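Local atomic coordinates of B-type Cna protein (Enterococcus faecium, PDB entry 6FWY), a protein that is of unknown function but, as a thioester domain of a surface protein anchored to the cell wall, probably helps the bacterium attach covalently to host targets. Residues D153-K165 / T176-L189. Sequence-based numbering, arbitrary orientation. Where two conformers were deposited one is given.
Sequences DTPNTEFSITASK and TYKTASNKTGNAKL
Ser160 and Ala180, and Thr162 and Lys178, are hydrogen-bonded pairs of an antiparallel beta hairpin whose first strand edges a five-stranded sheet. Further along toward the turn, Ser164 and Lys165 both face Thr176, a classic beta bulge; Ser164 N and Lys165 O bond to the backbone of Thr176. Phe159, Ile161, Ala163 and Tyr177 line the face turned toward strand 258-277: Ile161 CG2 meets Tyr177 CB at 3.8 Å, Ile161 CD1 reaches Leu189 CD2, and Phe159 CZ presses on Ala187 CB at 3.6 Å. Small Ala187 suits a site filled by a ring.

From Ser181 onward, side chains take over much of the bonding. Ser181 OG, anti to its backbone N (chi1 -172°), donates to Glu158 O at 2.8 Å and accepts from Lys183 N, an ST turn. Asn182 suits its place by offering an acceptor and a donor: OD1 takes Glu158 N from above the amide plane, while ND2 gives Asn156 O a nearly straight bond (173°). The Glu158 carboxylate stacks on this amide.

From Lys183 CB the chain passes CG, 3.6 Å from Thr157 OG1, bends (chi2 -66°) and runs through CD to CE, alongside Asn156 O. Bent again, it ends at NZ, and its length suits the place: the ammonium can donate to three oxygens, Thr243 OG1, Thr157 OG1, itself bonded to Glu266, and Pro155 O at 2.9 Å, from above the carbonyl plane.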
# COMPACT_ATOMS: atom_id res chain seq x y z
N ASP A 153 2.26 -10.40 3.99
CA ASP A 153 2.49 -9.29 3.04
C ASP A 153 2.05 -7.96 3.62
O ASP A 153 1.05 -7.88 4.35
CB ASP A 153 1.75 -9.51 1.71
CG ASP A 153 2.06 -10.85 1.08
OD1 ASP A 153 3.22 -11.08 0.67
OD2 ASP A 153 1.13 -11.70 1.00
N THR A 154 2.81 -6.92 3.28
CA THR A 154 2.61 -5.56 3.77
C THR A 154 2.78 -4.61 2.59
O THR A 154 3.26 -5.04 1.54
CB THR A 154 3.64 -5.18 4.86
OG1 THR A 154 4.90 -4.88 4.24
CG2 THR A 154 3.84 -6.33 5.90
N PRO A 155 2.42 -3.32 2.76
CA PRO A 155 2.70 -2.33 1.70
C PRO A 155 4.15 -1.76 1.71
O PRO A 155 4.40 -0.72 1.08
CB PRO A 155 1.67 -1.23 1.99
CG PRO A 155 1.50 -1.29 3.47
CD PRO A 155 1.61 -2.73 3.85
N ASN A 156 5.06 -2.42 2.40
CA ASN A 156 6.44 -1.99 2.53
C ASN A 156 7.12 -1.71 1.16
O ASN A 156 6.96 -2.47 0.22
CB ASN A 156 7.25 -3.03 3.32
CG ASN A 156 8.73 -2.67 3.45
OD1 ASN A 156 9.08 -1.75 4.16
ND2 ASN A 156 9.60 -3.39 2.74
N THR A 157 7.82 -0.58 1.10
CA THR A 157 8.66 -0.21 -0.03
C THR A 157 10.06 -0.73 0.27
O THR A 157 10.65 -0.37 1.28
CB THR A 157 8.67 1.32 -0.24
OG1 THR A 157 7.37 1.74 -0.67
CG2 THR A 157 9.69 1.74 -1.31
N GLU A 158 10.56 -1.61 -0.59
CA GLU A 158 11.95 -2.04 -0.57
C GLU A 158 12.73 -1.07 -1.45
O GLU A 158 12.29 -0.73 -2.55
CB GLU A 158 12.11 -3.46 -1.14
CG GLU A 158 11.32 -4.56 -0.44
CD GLU A 158 11.31 -5.88 -1.22
OE1 GLU A 158 11.80 -5.90 -2.39
OE2 GLU A 158 10.83 -6.93 -0.68
N PHE A 159 13.89 -0.62 -0.96
CA PHE A 159 14.80 0.19 -1.76
C PHE A 159 16.24 -0.04 -1.34
O PHE A 159 16.58 -0.00 -0.16
CB PHE A 159 14.44 1.67 -1.66
CG PHE A 159 15.41 2.59 -2.35
CD1 PHE A 159 15.81 2.36 -3.67
CD2 PHE A 159 15.93 3.68 -1.68
CE1 PHE A 159 16.70 3.20 -4.31
CE2 PHE A 159 16.83 4.52 -2.30
CZ PHE A 159 17.22 4.29 -3.63
N SER A 160 17.10 -0.28 -2.33
CA SER A 160 18.52 -0.47 -2.08
C SER A 160 19.39 0.06 -3.22
O SER A 160 19.00 0.04 -4.39
CB SER A 160 18.81 -1.95 -1.86
OG SER A 160 18.53 -2.69 -3.03
N ILE A 161 20.57 0.54 -2.84
CA ILE A 161 21.66 0.85 -3.75
C ILE A 161 22.82 -0.02 -3.30
O ILE A 161 23.23 0.06 -2.16
CB ILE A 161 22.02 2.35 -3.70
CG1 ILE A 161 20.83 3.18 -4.17
CG2 ILE A 161 23.28 2.62 -4.53
CD1 ILE A 161 21.00 4.67 -4.06
N THR A 162 23.36 -0.82 -4.22
CA THR A 162 24.41 -1.78 -3.91
C THR A 162 25.56 -1.66 -4.92
O THR A 162 25.33 -1.67 -6.13
CB THR A 162 23.84 -3.22 -3.94
OG1 THR A 162 22.61 -3.24 -3.20
CG2 THR A 162 24.82 -4.23 -3.32
N ALA A 163 26.78 -1.53 -4.42
CA ALA A 163 27.99 -1.47 -5.25
C ALA A 163 28.14 -2.81 -5.94
O ALA A 163 28.00 -3.85 -5.29
CB ALA A 163 29.22 -1.18 -4.40
N SER A 164 28.37 -2.78 -7.25
CA SER A 164 28.54 -3.99 -8.06
C SER A 164 29.98 -4.19 -8.52
O SER A 164 30.48 -5.31 -8.50
CB SER A 164 27.59 -3.97 -9.26
OG SER A 164 27.72 -2.76 -9.99
N LYS A 165 30.63 -3.11 -8.95
CA LYS A 165 32.02 -3.19 -9.42
C LYS A 165 32.71 -1.83 -9.41
O LYS A 165 32.05 -0.80 -9.36
CB LYS A 165 32.08 -3.77 -10.84
CG LYS A 165 31.35 -2.93 -11.88
CD LYS A 165 31.27 -3.62 -13.24
CE LYS A 165 30.23 -2.91 -14.10
NZ LYS A 165 30.06 -3.50 -15.45
N THR A 176 30.47 1.56 -9.96
CA THR A 176 29.14 1.22 -10.44
C THR A 176 28.29 0.67 -9.30
O THR A 176 28.78 -0.08 -8.46
CB THR A 176 29.21 0.25 -11.63
OG1 THR A 176 30.03 0.84 -12.65
CG2 THR A 176 27.82 -0.06 -12.21
N TYR A 177 27.01 1.06 -9.28
CA TYR A 177 26.04 0.65 -8.25
C TYR A 177 24.75 0.17 -8.91
O TYR A 177 24.37 0.68 -9.95
CB TYR A 177 25.72 1.83 -7.32
CG TYR A 177 26.91 2.37 -6.58
CD1 TYR A 177 27.75 3.31 -7.18
CD2 TYR A 177 27.21 1.94 -5.29
CE1 TYR A 177 28.85 3.82 -6.52
CE2 TYR A 177 28.32 2.43 -4.61
CZ TYR A 177 29.14 3.37 -5.23
OH TYR A 177 30.25 3.89 -4.59
N LYS A 178 24.12 -0.85 -8.34
CA LYS A 178 22.77 -1.30 -8.76
C LYS A 178 21.68 -0.75 -7.84
O LYS A 178 21.81 -0.84 -6.62
CB LYS A 178 22.70 -2.84 -8.76
CG LYS A 178 23.44 -3.41 -9.95
CD LYS A 178 23.67 -4.90 -9.89
CE LYS A 178 24.47 -5.26 -11.13
NZ LYS A 178 25.01 -6.65 -11.12
N THR A 179 20.62 -0.22 -8.43
CA THR A 179 19.43 0.20 -7.70
C THR A 179 18.39 -0.92 -7.78
O THR A 179 18.34 -1.65 -8.78
CB THR A 179 18.78 1.48 -8.26
OG1 THR A 179 18.33 1.25 -9.59
CG2 THR A 179 19.75 2.64 -8.23
N ALA A 180 17.57 -1.04 -6.74
CA ALA A 180 16.49 -2.01 -6.71
C ALA A 180 15.31 -1.52 -5.87
O ALA A 180 15.50 -0.88 -4.83
CB ALA A 180 16.98 -3.36 -6.19
N SER A 181 14.10 -1.82 -6.32
CA SER A 181 12.87 -1.48 -5.60
C SER A 181 11.71 -2.34 -6.08
O SER A 181 11.65 -2.74 -7.25
CB SER A 181 12.53 0.00 -5.78
OG SER A 181 11.44 0.39 -4.95
N ASN A 182 10.77 -2.59 -5.18
CA ASN A 182 9.50 -3.21 -5.54
C ASN A 182 8.41 -2.19 -5.90
O ASN A 182 7.28 -2.57 -6.12
CB ASN A 182 9.01 -4.14 -4.43
CG ASN A 182 8.60 -3.39 -3.17
OD1 ASN A 182 9.04 -2.26 -2.93
ND2 ASN A 182 7.78 -4.03 -2.35
N LYS A 183 8.76 -0.90 -5.97
CA LYS A 183 7.84 0.15 -6.42
C LYS A 183 8.47 0.92 -7.59
O LYS A 183 9.68 0.96 -7.73
CB LYS A 183 7.51 1.12 -5.27
CG LYS A 183 7.00 0.47 -3.98
CD LYS A 183 5.64 -0.19 -4.15
CE LYS A 183 5.23 -0.99 -2.90
NZ LYS A 183 5.15 -0.15 -1.68
N THR A 184 7.62 1.53 -8.41
CA THR A 184 8.08 2.34 -9.54
C THR A 184 8.29 3.79 -9.10
O THR A 184 7.57 4.31 -8.21
CB THR A 184 7.10 2.26 -10.76
OG1 THR A 184 5.90 2.99 -10.48
CG2 THR A 184 6.69 0.80 -11.07
N GLY A 185 9.27 4.44 -9.72
CA GLY A 185 9.67 5.80 -9.40
C GLY A 185 11.13 6.05 -9.75
O GLY A 185 11.61 5.51 -10.74
N ASN A 186 11.81 6.87 -8.96
CA ASN A 186 13.25 7.15 -9.14
C ASN A 186 13.87 7.48 -7.79
O ASN A 186 13.17 7.50 -6.78
CB ASN A 186 13.48 8.31 -10.16
CG ASN A 186 12.81 9.60 -9.76
OD1 ASN A 186 12.74 9.96 -8.58
ND2 ASN A 186 12.34 10.33 -10.74
N ALA A 187 15.18 7.72 -7.79
CA ALA A 187 15.89 8.11 -6.58
C ALA A 187 16.79 9.31 -6.82
O ALA A 187 17.30 9.52 -7.92
CB ALA A 187 16.71 6.94 -6.05
N LYS A 188 16.96 10.09 -5.75
CA LYS A 188 17.81 11.27 -5.72
C LYS A 188 19.02 10.95 -4.86
O LYS A 188 18.89 10.47 -3.73
CB LYS A 188 17.04 12.45 -5.10
CG LYS A 188 17.89 13.68 -4.78
CD LYS A 188 17.10 14.98 -4.79
CE LYS A 188 18.03 16.13 -5.12
NZ LYS A 188 17.76 17.26 -4.19
N LEU A 189 20.21 11.23 -5.39
CA LEU A 189 21.44 11.04 -4.63
C LEU A 189 21.75 12.26 -3.77
O LEU A 189 21.63 13.39 -4.25
CB LEU A 189 22.61 10.74 -5.58
CG LEU A 189 22.41 9.55 -6.52
CD1 LEU A 189 23.69 9.29 -7.28
CD2 LEU A 189 22.01 8.28 -5.74
O HOH W 1 8.13 -7.04 -2.45
O HOH W 2 20.59 -2.70 -4.88